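PDB 1R5B: eukaryotic peptide chain release factor GTP-binding subunit from Schizosaccharomyces pombe, which is a GTP-binding translation release factor of the eRF3 family, pairing a P-loop GTPase-type domain with two beta-rich domains. Local coordinates for residues Glu290-Ala295 with Tyr442-Arg447; Ala367-Leu372 with Thr456-Lys461; Ser396-Leu401 with Glu427-Thr432; Leu401-Lys406 with Lys420-Ile425; Gly446-Arg451 with Gly460-Ile465. All coordinates share one frame; numbering follows the deposited sequence.

Contact 1: residues Glu290-Ala295 with Tyr442-Arg447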
# COMPACT_ATOMS: atom_id res chain seq x y z
N GLU A 290 -3.07 -11.48 -17.06
CA GLU A 290 -1.99 -11.13 -16.15
C GLU A 290 -2.16 -9.70 -15.67
O GLU A 290 -2.63 -8.85 -16.41
CB GLU A 290 -0.62 -11.34 -16.81
CG GLU A 290 0.23 -10.09 -17.06
CD GLU A 290 1.31 -9.85 -16.00
OE1 GLU A 290 2.51 -10.12 -16.31
OE2 GLU A 290 0.98 -9.40 -14.86
N GLY A 291 -1.77 -9.45 -14.42
CA GLY A 291 -1.83 -8.12 -13.84
C GLY A 291 -1.43 -8.09 -12.39
O GLY A 291 -1.14 -9.13 -11.79
N LYS A 292 -1.40 -6.89 -11.82
CA LYS A 292 -1.06 -6.68 -10.41
C LYS A 292 -2.35 -6.35 -9.68
O LYS A 292 -3.05 -5.43 -10.07
CB LYS A 292 -0.06 -5.52 -10.26
CG LYS A 292 0.56 -5.30 -8.85
CD LYS A 292 1.01 -3.83 -8.65
CE LYS A 292 1.89 -3.64 -7.40
NZ LYS A 292 2.08 -2.20 -6.93
N ILE A 293 -2.65 -7.08 -8.62
CA ILE A 293 -3.85 -6.82 -7.83
C ILE A 293 -3.67 -5.50 -7.08
O ILE A 293 -2.72 -5.33 -6.35
CB ILE A 293 -4.12 -7.96 -6.86
CG1 ILE A 293 -4.24 -9.27 -7.64
CG2 ILE A 293 -5.39 -7.69 -6.09
CD1 ILE A 293 -4.34 -10.51 -6.76
N GLU A 294 -4.56 -4.54 -7.34
CA GLU A 294 -4.48 -3.22 -6.69
C GLU A 294 -5.25 -3.15 -5.39
O GLU A 294 -4.90 -2.38 -4.50
CB GLU A 294 -4.98 -2.13 -7.63
CG GLU A 294 -4.12 -1.98 -8.88
CD GLU A 294 -2.68 -1.61 -8.58
OE1 GLU A 294 -2.38 -0.95 -7.55
OE2 GLU A 294 -1.84 -1.98 -9.41
N ALA A 295 -6.27 -3.99 -5.27
CA ALA A 295 -7.06 -4.04 -4.06
C ALA A 295 -7.68 -5.40 -3.93
O ALA A 295 -7.96 -6.07 -4.92
CB ALA A 295 -8.17 -2.97 -4.13
N TYR A 442 -7.43 4.56 -4.38
CA TYR A 442 -6.56 3.53 -4.94
C TYR A 442 -5.58 4.21 -5.91
O TYR A 442 -5.91 4.49 -7.07
CB TYR A 442 -7.38 2.45 -5.65
CG TYR A 442 -8.52 1.88 -4.84
CD1 TYR A 442 -9.79 2.43 -4.90
CD2 TYR A 442 -8.33 0.78 -4.01
CE1 TYR A 442 -10.84 1.91 -4.15
CE2 TYR A 442 -9.37 0.27 -3.26
CZ TYR A 442 -10.61 0.83 -3.33
OH TYR A 442 -11.63 0.33 -2.57
N GLN A 443 -4.37 4.47 -5.43
CA GLN A 443 -3.37 5.26 -6.16
C GLN A 443 -3.20 4.88 -7.64
O GLN A 443 -3.39 5.74 -8.50
CB GLN A 443 -2.03 5.20 -5.43
CG GLN A 443 -2.03 5.99 -4.13
CD GLN A 443 -0.63 6.24 -3.60
OE1 GLN A 443 0.28 5.43 -3.83
NE2 GLN A 443 -0.44 7.35 -2.87
N TYR A 444 -2.86 3.63 -7.94
CA TYR A 444 -2.59 3.21 -9.32
C TYR A 444 -3.85 3.22 -10.19
O TYR A 444 -3.73 3.16 -11.40
CB TYR A 444 -1.90 1.85 -9.38
CG TYR A 444 -0.46 1.89 -8.87
CD1 TYR A 444 -0.18 1.81 -7.49
CD2 TYR A 444 0.62 2.02 -9.75
CE1 TYR A 444 1.13 1.86 -7.01
CE2 TYR A 444 1.95 2.08 -9.27
CZ TYR A 444 2.19 2.00 -7.90
OH TYR A 444 3.49 2.05 -7.43
N MET A 445 -5.03 3.29 -9.58
CA MET A 445 -6.27 3.41 -10.33
C MET A 445 -6.64 4.88 -10.65
O MET A 445 -7.54 5.13 -11.45
CB MET A 445 -7.44 2.75 -9.58
CG MET A 445 -7.26 1.25 -9.32
SD MET A 445 -6.59 0.31 -10.65
CE MET A 445 -7.89 0.36 -11.69
N GLY A 446 -5.95 5.82 -10.01
CA GLY A 446 -6.16 7.24 -10.25
C GLY A 446 -4.96 8.01 -10.78
O GLY A 446 -5.04 9.22 -10.92
N ARG A 447 -3.85 7.33 -11.09
CA ARG A 447 -2.63 7.99 -11.54
C ARG A 447 -2.44 7.83 -13.05
O ARG A 447 -2.47 6.71 -13.54
CB ARG A 447 -1.44 7.37 -10.80
CG ARG A 447 -0.07 7.85 -11.25
CD ARG A 447 1.02 7.67 -10.19
NE ARG A 447 2.37 7.87 -10.72
CZ ARG A 447 3.49 7.80 -9.99
NH1 ARG A 447 3.43 7.55 -8.68
NH2 ARG A 447 4.67 8.00 -10.55
O HOH W 1 -3.91 1.15 -6.45

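Contact 2: residues Ala367-Leu372 with Thr456-Lys461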
# COMPACT_ATOMS: atom_id res chain seq x y z
N ALA A 367 -9.49 16.18 -12.56
CA ALA A 367 -8.09 15.73 -12.57
C ALA A 367 -7.02 16.84 -12.50
O ALA A 367 -7.00 17.75 -13.35
CB ALA A 367 -7.84 14.88 -13.80
N GLN A 368 -6.14 16.75 -11.49
CA GLN A 368 -4.96 17.61 -11.38
C GLN A 368 -3.89 17.14 -12.34
O GLN A 368 -3.65 15.95 -12.45
CB GLN A 368 -4.38 17.54 -9.97
CG GLN A 368 -5.20 18.19 -8.86
CD GLN A 368 -4.38 18.45 -7.60
OE1 GLN A 368 -4.94 18.55 -6.50
NE2 GLN A 368 -3.06 18.56 -7.75
N ILE A 369 -3.20 18.08 -12.98
CA ILE A 369 -2.27 17.76 -14.08
C ILE A 369 -1.03 18.65 -14.11
O ILE A 369 -0.93 19.63 -13.38
CB ILE A 369 -3.03 17.84 -15.44
CG1 ILE A 369 -2.62 16.70 -16.39
CG2 ILE A 369 -2.83 19.19 -16.13
CD1 ILE A 369 -3.69 16.36 -17.44
N ALA A 370 -0.09 18.30 -14.98
CA ALA A 370 1.18 19.00 -15.07
C ALA A 370 1.78 18.84 -16.46
O ALA A 370 2.24 17.76 -16.82
CB ALA A 370 2.14 18.48 -14.01
N ILE A 371 1.78 19.93 -17.23
CA ILE A 371 2.29 19.93 -18.60
C ILE A 371 3.81 19.86 -18.56
O ILE A 371 4.43 20.42 -17.65
CB ILE A 371 1.80 21.21 -19.33
CG1 ILE A 371 0.29 21.11 -19.60
CG2 ILE A 371 2.58 21.44 -20.64
CD1 ILE A 371 -0.59 21.37 -18.39
N LEU A 372 4.41 19.20 -19.55
CA LEU A 372 5.83 18.81 -19.51
C LEU A 372 6.75 19.42 -20.58
O LEU A 372 7.91 19.72 -20.26
CB LEU A 372 5.96 17.27 -19.52
CG LEU A 372 6.15 16.60 -18.15
CD1 LEU A 372 5.74 15.13 -18.18
CD2 LEU A 372 7.59 16.74 -17.66
N THR A 456 5.49 11.67 -24.36
CA THR A 456 4.97 12.32 -23.15
C THR A 456 4.41 13.74 -23.38
O THR A 456 4.55 14.29 -24.46
CB THR A 456 6.05 12.29 -22.00
OG1 THR A 456 5.41 12.12 -20.73
CG2 THR A 456 6.82 13.63 -21.85
N VAL A 457 3.76 14.29 -22.36
CA VAL A 457 3.28 15.69 -22.37
C VAL A 457 2.68 16.16 -21.04
O VAL A 457 2.74 17.34 -20.74
CB VAL A 457 2.22 15.99 -23.48
CG1 VAL A 457 2.89 16.56 -24.75
CG2 VAL A 457 1.34 14.79 -23.77
N ALA A 458 2.08 15.27 -20.27
CA ALA A 458 1.61 15.66 -18.93
C ALA A 458 1.57 14.49 -17.95
O ALA A 458 1.89 13.36 -18.29
CB ALA A 458 0.24 16.34 -19.03
N VAL A 459 1.20 14.80 -16.70
CA VAL A 459 0.96 13.79 -15.67
C VAL A 459 -0.10 14.31 -14.72
O VAL A 459 -0.18 15.51 -14.46
CB VAL A 459 2.24 13.43 -14.85
CG1 VAL A 459 3.12 12.44 -15.61
CG2 VAL A 459 3.03 14.68 -14.47
N GLY A 460 -0.91 13.40 -14.19
CA GLY A 460 -2.03 13.79 -13.36
C GLY A 460 -2.65 12.69 -12.55
O GLY A 460 -2.41 11.51 -12.79
N LYS A 461 -3.46 13.09 -11.57
CA LYS A 461 -4.25 12.19 -10.76
C LYS A 461 -5.71 12.60 -10.80
O LYS A 461 -5.99 13.78 -10.98
CB LYS A 461 -3.74 12.19 -9.32
CG LYS A 461 -3.90 13.50 -8.56
CD LYS A 461 -2.69 13.78 -7.67
CE LYS A 461 -2.68 15.21 -7.13
NZ LYS A 461 -2.32 15.25 -5.68

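Contact 3: residues Ser396-Leu401 with Glu427-Thr432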
# COMPACT_ATOMS: atom_id res chain seq x y z
N SER A 396 -10.15 14.51 -23.38
CA SER A 396 -10.25 15.93 -23.71
C SER A 396 -10.76 16.72 -22.51
O SER A 396 -11.43 16.17 -21.63
CB SER A 396 -11.19 16.13 -24.90
OG SER A 396 -12.49 15.66 -24.59
N PHE A 397 -10.48 18.03 -22.49
CA PHE A 397 -10.87 18.86 -21.35
C PHE A 397 -12.22 19.46 -21.65
O PHE A 397 -12.51 19.79 -22.78
CB PHE A 397 -9.81 19.93 -21.08
CG PHE A 397 -8.46 19.37 -20.69
CD1 PHE A 397 -8.07 19.32 -19.36
CD2 PHE A 397 -7.59 18.87 -21.66
CE1 PHE A 397 -6.83 18.79 -19.00
CE2 PHE A 397 -6.35 18.34 -21.31
CZ PHE A 397 -5.97 18.30 -19.98
N ALA A 398 -13.06 19.59 -20.62
CA ALA A 398 -14.44 20.03 -20.77
C ALA A 398 -14.68 21.36 -20.06
O ALA A 398 -15.17 22.31 -20.67
CB ALA A 398 -15.40 18.97 -20.24
N LYS A 399 -14.34 21.42 -18.78
CA LYS A 399 -14.51 22.63 -17.97
C LYS A 399 -13.18 23.02 -17.31
O LYS A 399 -13.05 22.92 -16.09
CB LYS A 399 -15.59 22.41 -16.90
CG LYS A 399 -16.98 22.09 -17.45
CD LYS A 399 -18.04 22.16 -16.36
CE LYS A 399 -19.45 21.96 -16.92
NZ LYS A 399 -20.02 20.64 -16.52
N LEU A 400 -12.22 23.46 -18.13
CA LEU A 400 -10.91 23.97 -17.64
C LEU A 400 -11.16 24.99 -16.55
O LEU A 400 -11.78 26.02 -16.78
CB LEU A 400 -10.07 24.58 -18.78
CG LEU A 400 -8.59 24.17 -18.89
CD1 LEU A 400 -8.46 22.73 -19.33
CD2 LEU A 400 -7.80 25.05 -19.85
N LEU A 401 -10.69 24.69 -15.34
CA LEU A 401 -11.13 25.39 -14.13
C LEU A 401 -9.98 26.14 -13.42
O LEU A 401 -10.12 27.33 -13.11
CB LEU A 401 -11.84 24.40 -13.18
CG LEU A 401 -13.35 24.59 -12.91
CD1 LEU A 401 -13.96 23.33 -12.31
CD2 LEU A 401 -13.62 25.79 -12.01
N GLU A 427 -12.56 19.30 -15.36
CA GLU A 427 -13.30 18.16 -15.94
C GLU A 427 -12.61 17.58 -17.18
O GLU A 427 -12.06 18.30 -18.01
CB GLU A 427 -14.74 18.55 -16.33
CG GLU A 427 -15.81 18.12 -15.33
CD GLU A 427 -17.19 17.95 -15.95
OE1 GLU A 427 -18.08 18.78 -15.67
OE2 GLU A 427 -17.38 16.98 -16.72
N LEU A 428 -12.68 16.25 -17.29
CA LEU A 428 -12.15 15.52 -18.43
C LEU A 428 -13.21 14.55 -18.93
O LEU A 428 -14.15 14.22 -18.21
CB LEU A 428 -10.89 14.74 -18.04
CG LEU A 428 -9.58 15.39 -18.48
CD1 LEU A 428 -9.39 16.73 -17.76
CD2 LEU A 428 -8.38 14.45 -18.22
N GLU A 429 -13.04 14.09 -20.16
CA GLU A 429 -14.01 13.22 -20.80
C GLU A 429 -13.31 12.26 -21.76
O GLU A 429 -12.30 12.63 -22.41
CB GLU A 429 -15.08 14.05 -21.52
CG GLU A 429 -16.42 14.13 -20.78
CD GLU A 429 -17.50 14.87 -21.57
OE1 GLU A 429 -17.80 14.45 -22.71
OE2 GLU A 429 -18.05 15.86 -21.04
N THR A 430 -13.84 11.03 -21.84
CA THR A 430 -13.37 10.01 -22.79
C THR A 430 -14.47 9.63 -23.79
O THR A 430 -15.64 9.94 -23.56
CB THR A 430 -12.95 8.76 -22.04
OG1 THR A 430 -13.96 8.41 -21.08
CG2 THR A 430 -11.73 9.02 -21.19
N GLN A 431 -14.08 8.96 -24.88
CA GLN A 431 -15.04 8.53 -25.92
C GLN A 431 -15.76 7.23 -25.52
O GLN A 431 -16.90 7.01 -25.92
CB GLN A 431 -14.36 8.33 -27.28
CG GLN A 431 -13.96 9.62 -27.99
CD GLN A 431 -15.15 10.51 -28.30
OE1 GLN A 431 -15.72 10.43 -29.39
NE2 GLN A 431 -15.52 11.36 -27.35
N THR A 432 -15.07 6.38 -24.76
CA THR A 432 -15.68 5.18 -24.20
C THR A 432 -15.21 5.00 -22.76
O THR A 432 -14.07 5.31 -22.45
CB THR A 432 -15.34 3.92 -25.03
OG1 THR A 432 -13.92 3.68 -25.00
CG2 THR A 432 -15.66 4.12 -26.52

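Contact 4: residues Leu401-Lys406 with Lys420-Ile425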
# COMPACT_ATOMS: atom_id res chain seq x y z
N LEU A 401 -10.69 24.69 -15.34
CA LEU A 401 -11.13 25.39 -14.13
C LEU A 401 -9.98 26.14 -13.42
O LEU A 401 -10.12 27.33 -13.11
CB LEU A 401 -11.84 24.40 -13.18
CG LEU A 401 -13.35 24.59 -12.91
CD1 LEU A 401 -13.96 23.33 -12.31
CD2 LEU A 401 -13.62 25.79 -12.01
N HIS A 402 -8.86 25.45 -13.17
CA HIS A 402 -7.77 25.99 -12.33
C HIS A 402 -6.34 25.76 -12.84
O HIS A 402 -6.09 24.87 -13.66
CB HIS A 402 -7.89 25.37 -10.94
CG HIS A 402 -9.14 25.76 -10.21
ND1 HIS A 402 -10.35 25.16 -10.46
CD2 HIS A 402 -9.36 26.66 -9.23
CE1 HIS A 402 -11.27 25.69 -9.67
NE2 HIS A 402 -10.69 26.60 -8.91
N LYS A 403 -5.41 26.57 -12.32
CA LYS A 403 -3.97 26.52 -12.64
C LYS A 403 -3.10 25.99 -11.47
O LYS A 403 -2.53 24.90 -11.57
CB LYS A 403 -3.49 27.91 -13.06
CG LYS A 403 -2.17 27.94 -13.83
CD LYS A 403 -2.14 29.09 -14.84
CE LYS A 403 -2.32 30.43 -14.15
NZ LYS A 403 -1.74 31.55 -14.95
N LEU A 404 -3.02 26.75 -10.38
CA LEU A 404 -2.18 26.42 -9.21
C LEU A 404 -0.68 26.72 -9.42
O LEU A 404 -0.17 26.67 -10.55
CB LEU A 404 -2.32 24.96 -8.77
CG LEU A 404 -3.68 24.24 -8.77
CD1 LEU A 404 -3.55 22.87 -9.43
CD2 LEU A 404 -4.23 24.08 -7.36
N ASP A 405 0.00 27.02 -8.32
CA ASP A 405 1.47 27.14 -8.30
C ASP A 405 2.02 27.20 -6.88
O ASP A 405 1.36 27.69 -5.97
CB ASP A 405 1.92 28.39 -9.06
CG ASP A 405 3.44 28.48 -9.23
OD1 ASP A 405 4.16 28.67 -8.22
OD2 ASP A 405 4.01 28.38 -10.34
N LYS A 406 3.26 26.71 -6.71
CA LYS A 406 4.00 26.74 -5.44
C LYS A 406 3.19 26.05 -4.33
O LYS A 406 3.27 24.83 -4.19
CB LYS A 406 4.44 28.17 -5.07
CG LYS A 406 5.95 28.34 -4.92
CD LYS A 406 6.65 28.61 -6.25
CE LYS A 406 8.11 29.02 -6.06
NZ LYS A 406 8.80 28.24 -4.97
N LYS A 420 4.23 24.91 -20.76
CA LYS A 420 5.31 24.28 -20.00
C LYS A 420 5.31 24.69 -18.51
O LYS A 420 5.34 25.88 -18.19
CB LYS A 420 6.67 24.63 -20.62
CG LYS A 420 7.83 23.73 -20.18
CD LYS A 420 9.20 24.30 -20.59
CE LYS A 420 9.64 23.83 -21.97
NZ LYS A 420 10.40 24.88 -22.70
N GLY A 421 5.25 23.68 -17.63
CA GLY A 421 5.36 23.89 -16.19
C GLY A 421 4.09 24.33 -15.48
O GLY A 421 4.13 24.74 -14.32
N MET A 422 2.95 24.23 -16.18
CA MET A 422 1.66 24.63 -15.63
C MET A 422 0.98 23.40 -15.00
O MET A 422 1.47 22.28 -15.12
CB MET A 422 0.80 25.24 -16.74
CG MET A 422 -0.25 26.22 -16.27
SD MET A 422 -0.90 27.15 -17.65
CE MET A 422 -2.64 27.04 -17.41
N LYS A 423 -0.15 23.64 -14.32
CA LYS A 423 -0.91 22.62 -13.61
C LYS A 423 -2.43 22.68 -13.95
O LYS A 423 -2.82 23.34 -14.93
CB LYS A 423 -0.63 22.79 -12.11
CG LYS A 423 0.64 22.06 -11.61
CD LYS A 423 1.83 23.00 -11.36
CE LYS A 423 2.16 23.10 -9.86
NZ LYS A 423 3.19 24.13 -9.54
N ILE A 424 -3.29 21.98 -13.19
CA ILE A 424 -4.76 22.06 -13.38
C ILE A 424 -5.65 21.44 -12.27
O ILE A 424 -5.20 20.62 -11.48
CB ILE A 424 -5.18 21.39 -14.73
CG1 ILE A 424 -6.39 22.11 -15.36
CG2 ILE A 424 -5.47 19.91 -14.50
CD1 ILE A 424 -7.39 21.18 -16.10
N ILE A 425 -6.92 21.85 -12.24
CA ILE A 425 -7.99 21.09 -11.58
C ILE A 425 -9.32 21.27 -12.36
O ILE A 425 -10.04 22.25 -12.16
CB ILE A 425 -8.09 21.42 -10.02
CG1 ILE A 425 -9.50 21.86 -9.54
CG2 ILE A 425 -7.03 22.43 -9.58
CD1 ILE A 425 -10.53 20.73 -9.46

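Contact 5: residues Gly446-Arg451 with Gly460-Ile465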
# COMPACT_ATOMS: atom_id res chain seq x y z
N GLY A 446 -5.95 5.82 -10.01
CA GLY A 446 -6.16 7.24 -10.25
C GLY A 446 -4.96 8.01 -10.78
O GLY A 446 -5.04 9.22 -10.92
N ARG A 447 -3.85 7.33 -11.09
CA ARG A 447 -2.63 7.99 -11.54
C ARG A 447 -2.44 7.83 -13.05
O ARG A 447 -2.47 6.71 -13.54
CB ARG A 447 -1.44 7.37 -10.80
CG ARG A 447 -0.07 7.85 -11.25
CD ARG A 447 1.02 7.67 -10.19
NE ARG A 447 2.37 7.87 -10.72
CZ ARG A 447 3.49 7.80 -9.99
NH1 ARG A 447 3.43 7.55 -8.68
NH2 ARG A 447 4.67 8.00 -10.55
N PHE A 448 -2.20 8.93 -13.78
CA PHE A 448 -2.11 8.88 -15.25
C PHE A 448 -1.06 9.79 -15.95
O PHE A 448 -0.68 10.85 -15.44
CB PHE A 448 -3.49 9.11 -15.87
CG PHE A 448 -4.12 10.41 -15.51
CD1 PHE A 448 -3.86 11.55 -16.27
CD2 PHE A 448 -5.03 10.50 -14.46
CE1 PHE A 448 -4.47 12.75 -15.97
CE2 PHE A 448 -5.65 11.71 -14.15
CZ PHE A 448 -5.36 12.83 -14.91
N THR A 449 -0.60 9.34 -17.12
CA THR A 449 0.31 10.11 -17.97
C THR A 449 -0.24 10.29 -19.41
O THR A 449 -0.78 9.35 -20.00
CB THR A 449 1.73 9.46 -18.01
OG1 THR A 449 1.86 8.60 -19.15
CG2 THR A 449 1.96 8.52 -16.84
N LEU A 450 -0.06 11.49 -19.97
CA LEU A 450 -0.57 11.85 -21.30
C LEU A 450 0.54 11.76 -22.36
O LEU A 450 1.68 12.12 -22.10
CB LEU A 450 -1.19 13.25 -21.28
CG LEU A 450 -2.62 13.32 -20.71
CD1 LEU A 450 -2.85 12.40 -19.53
CD2 LEU A 450 -2.95 14.74 -20.31
N ARG A 451 0.18 11.28 -23.55
CA ARG A 451 1.13 11.08 -24.65
C ARG A 451 0.60 11.73 -25.93
O ARG A 451 -0.53 11.46 -26.35
CB ARG A 451 1.36 9.58 -24.88
CG ARG A 451 2.46 8.98 -24.01
CD ARG A 451 3.49 8.14 -24.78
NE ARG A 451 4.85 8.32 -24.26
CZ ARG A 451 5.90 7.56 -24.58
NH1 ARG A 451 5.77 6.55 -25.44
NH2 ARG A 451 7.09 7.81 -24.05
N GLY A 460 -0.91 13.40 -14.19
CA GLY A 460 -2.03 13.79 -13.36
C GLY A 460 -2.65 12.69 -12.55
O GLY A 460 -2.41 11.51 -12.79
N LYS A 461 -3.46 13.09 -11.57
CA LYS A 461 -4.25 12.19 -10.76
C LYS A 461 -5.71 12.60 -10.80
O LYS A 461 -5.99 13.78 -10.98
CB LYS A 461 -3.74 12.19 -9.32
CG LYS A 461 -3.90 13.50 -8.56
CD LYS A 461 -2.69 13.78 -7.67
CE LYS A 461 -2.68 15.21 -7.13
NZ LYS A 461 -2.32 15.25 -5.68
N VAL A 462 -6.62 11.65 -10.61
CA VAL A 462 -8.06 11.95 -10.64
C VAL A 462 -8.53 12.22 -9.22
O VAL A 462 -8.08 11.56 -8.31
CB VAL A 462 -8.93 10.82 -11.35
CG1 VAL A 462 -8.10 9.63 -11.81
CG2 VAL A 462 -10.12 10.37 -10.48
N VAL A 463 -9.41 13.20 -9.05
CA VAL A 463 -9.86 13.65 -7.72
C VAL A 463 -11.34 13.47 -7.45
O VAL A 463 -11.79 13.55 -6.30
CB VAL A 463 -9.46 15.14 -7.44
CG1 VAL A 463 -10.10 16.09 -8.45
CG2 VAL A 463 -9.80 15.57 -6.01
N LYS A 464 -12.12 13.25 -8.51
CA LYS A 464 -13.55 12.96 -8.34
C LYS A 464 -14.11 12.22 -9.56
O LYS A 464 -13.76 12.54 -10.70
CB LYS A 464 -14.34 14.25 -8.09
CG LYS A 464 -15.85 14.03 -7.90
CD LYS A 464 -16.52 15.11 -7.03
CE LYS A 464 -17.70 15.77 -7.75
NZ LYS A 464 -18.83 16.13 -6.83
N ILE A 465 -14.96 11.23 -9.30
CA ILE A 465 -15.67 10.50 -10.34
C ILE A 465 -17.03 11.14 -10.52
O ILE A 465 -17.62 11.58 -9.55
CB ILE A 465 -15.87 9.02 -9.93
CG1 ILE A 465 -14.54 8.35 -9.55
CG2 ILE A 465 -16.61 8.23 -11.04
CD1 ILE A 465 -13.58 8.19 -10.70

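Contact 1: residues Glu290-Ala295 with Tyr442-Arg447
Two beta-rich domains meet where the end of strand 287-292 runs into a classic beta bulge, Glu-294 and Ala-295 both facing Ile-275, and the short, weakly bonded helix 443-446 of the C-terminal domain packs against it. Glu-294 lies at the middle of this junction, with Tyr-444 as its main partner. It bends at chi2 (-60°) and crosses Tyr-444 at about a right angle, so that its OE1 comes 3.4 Å from Tyr-444 CB and the carboxylate plane is turned 35° from the ring. A water donates to Glu-294 OE1 at 2.8 Å and accepts from Tyr-444 N at 3.1 Å. Lys-292, its chain extended, carries NZ over one ring face, 4.5 Å from the Tyr-444 centroid and 26° off the normal, a cation-pi contact. Glu-294 CG lies 3.8 Å from Met-445 SD, and both side chains touch Pro-277. Ala-295 CB packs obliquely on the Tyr-442 ring, 3.6 Å from CE2. With no direct hydrogen bond between the segments, the junction relies on a water bridge, a cation-pi contact and van der Waals packing; the Lys-292 ammonium, near but not in contact, and the water held by Tyr-444 N would probably favour a charged Glu-294.

Contact 2: residues Ala367-Leu372 with Thr456-Lys461
The short segments of strands 364-371 and 457-466, neighbouring inner strands of the six-stranded antiparallel sheet of the C-terminal, eEF1A-like domain, run antiparallel, their axes 4.4 Å apart at closest approach and 155° apart in direction. Gln-368 pairs with Lys-461 at one end, where Lys-461 N donates to Gln-368 O and a weak, bent bond returns from Gln-368 N to Lys-461 O. Further along, Val-459 N reaches Ala-370 O at 3.1 Å, and Leu-372 N reaches Val-457 O at 2.8 Å. In both bonds the donor stands above the carbonyl plane, by 32° and 38°.

On one face Gln-368 and Lys-461 lie side by side, pointing the same way. Lys-461 starts with CG in the crowded position between N and the carbonyl carbon and bends twice, which lays its CE 3.4 Å from Gln-368 NE2, while its NZ bonds to Met-38 O. The same face holds Ala-370 CB, 3.9 Å from Val-459 CG2. On the other face Ile-369 CG1 meets Ala-458 CB at 3.9 Å, and Ile-369 also reaches Leu-450 and Ile-424. Leu-372 CD1 lies 4.0 Å from Thr-456 OG1. Cohesion is thus shared between bent backbone bonds and side chains that are apolar on the Ile-369/Ala-458 face and mixed on the Gln-368/Lys-461 face, with the lysine charge directed to a carbonyl outside the pair.

Contact 3: residues Ser396-Leu401 with Glu427-Thr432
Close packing here centres on the antiparallel pairs Ser-396/Glu-429 and Phe-397/Leu-428. Ser-396 N donates to Glu-429 O at 3.0 Å, in the carbonyl plane, and Glu-429 N returns to Ser-396 O at 3.0 Å, nearly along the C=O axis. Phe-397 and Leu-428 belong to a non-hydrogen-bonded pair, their side chains side by side and pointing the same way. The phenyl ring, with CG anti to the carbonyl carbon (chi1 -63°), has its CD1 3.3 Å from Leu-428 CD1, and Leu-428 CG sits over one ring face, offset toward the rim.

Beyond these pairs regular pairing ends and the contact becomes more exposed, held by one amide bond and an ion pair. Ala-398 N reaches Glu-427 O at 3.1 Å with a nearly straight N-H (163°), but from 48° above the carbonyl plane. The loose part is Ala-398 CB, 4.0 Å from Glu-427 CB. Next to it the exposed Lys-399 lies alongside Glu-427, bends at chi4 and makes a salt bridge from NZ to OE1 of Glu-427 at 2.8 Å, using the syn lone pair of that oxygen. Glu-429 has a weak, long ion pair with Arg-364.

Strand 396-397 forms one edge of the six-stranded antiparallel sheet. Strand 426-430, which leads into a corner at Gln-431 and Thr-432, separates it from strand 364-371, whose Phe-365 packs on Leu-428 and whose Ile-369 packs on Phe-397.

Contact 4: residues Leu401-Lys406 with Lys420-Ile425
Both segments belong to the long irregular connection between strands 396-397 and 426-430 of the C-terminal beta domain, which doubles back on itself so that Leu-401-Lys-406 passes Lys-420-Ile-425 without forming regular strands. Polar links are few and weak. Ile-425 N donates to His-402 O at 3.4 Å, and His-402 ND1 donates to Ile-425 O at 3.4 Å with an N-H angle of 153°, the carbonyl oxygen lying at the imidazole edge near the ring plane. His-402 O also receives a CA-H...O contact from Ile-424 CA at 3.1 Å.

Apolar packing carries most of the rest. Ile-425 CG2 meets both His-402 CB at 3.4 Å and Leu-404 CD1 at 3.5 Å, from directions roughly at right angles; the histidine lies alongside Ile-425 and the leucine crosses it steeply. Lys-403, its chain bent twice, uses its methylenes: CD touches Met-422 CE at 3.3 Å. On the inner side Ile-424 packs on Ile-369 of strand 364-371, while Met-422 is backbone-bonded to Ile-371.

Opposite charges come near each other at the exposed end, where Lys-423 NZ is 4.4 Å from Asp-405 OD2, beyond a salt bridge.

Contact 5: residues Gly446-Arg451 with Gly460-Ile465
Phe-448 lies flat against the backbone of Gly-460, the residue it pairs with on the neighbouring strand. Its CG occupies the crowded position between N and the carbonyl carbon (chi1 59°), which swings the ring across the partner strand. Gly-460 CA stands over the ring face, 3.9 Å from the centroid of Phe-448 and 20° off the normal, a CH-pi contact, while Gly-460 O sits over the same face toward the rim. With no side chain on Gly-460, the ring can approach this closely.

The same oxygen accepts from Phe-448 N at 2.8 Å, nearly along its C=O axis, and Gly-460 N answers to Phe-448 O at 2.8 Å, in the carbonyl plane. Further along, Val-462 N reaches Gly-446 O at 2.9 Å. Val-462 CG1 packs against the Gly-446 backbone and the ring rim, 3.2 Å from Gly-446 O and 4.0 Å from Phe-448 CE2. Arg-447 points to the opposite face, where it makes a cation-pi contact with Tyr-39; Phe-448 also packs on Ala-367 and Met-386. A cross-strand aromatic-glycine pair, gripped by two reciprocal amide bonds, thus joins strands 447-451 and 457-466 as a beta hairpin inside the C-terminal antiparallel sheet.

Contacts 2, 3 and 5 belong to one six-stranded antiparallel sheet. Contacts 2 and 5 lie on either side of strand 457-466 and share Gly-460 and Lys-461; contact 5 is the most buried, and contact 3 closes the sheet's edge at the surface with a solvent-side ion pair. Contact 4, also on the surface, is nested in the loop closed by contact 3 and replaces strand bonds with weak polar links and apolar side-chain packing; Ile-424 and Met-422 join it to contact 2. Contact 1 alone spans two domains, through water and cation-pi, and passes into contact 5 where helix 443-446 runs on into strand 447-451.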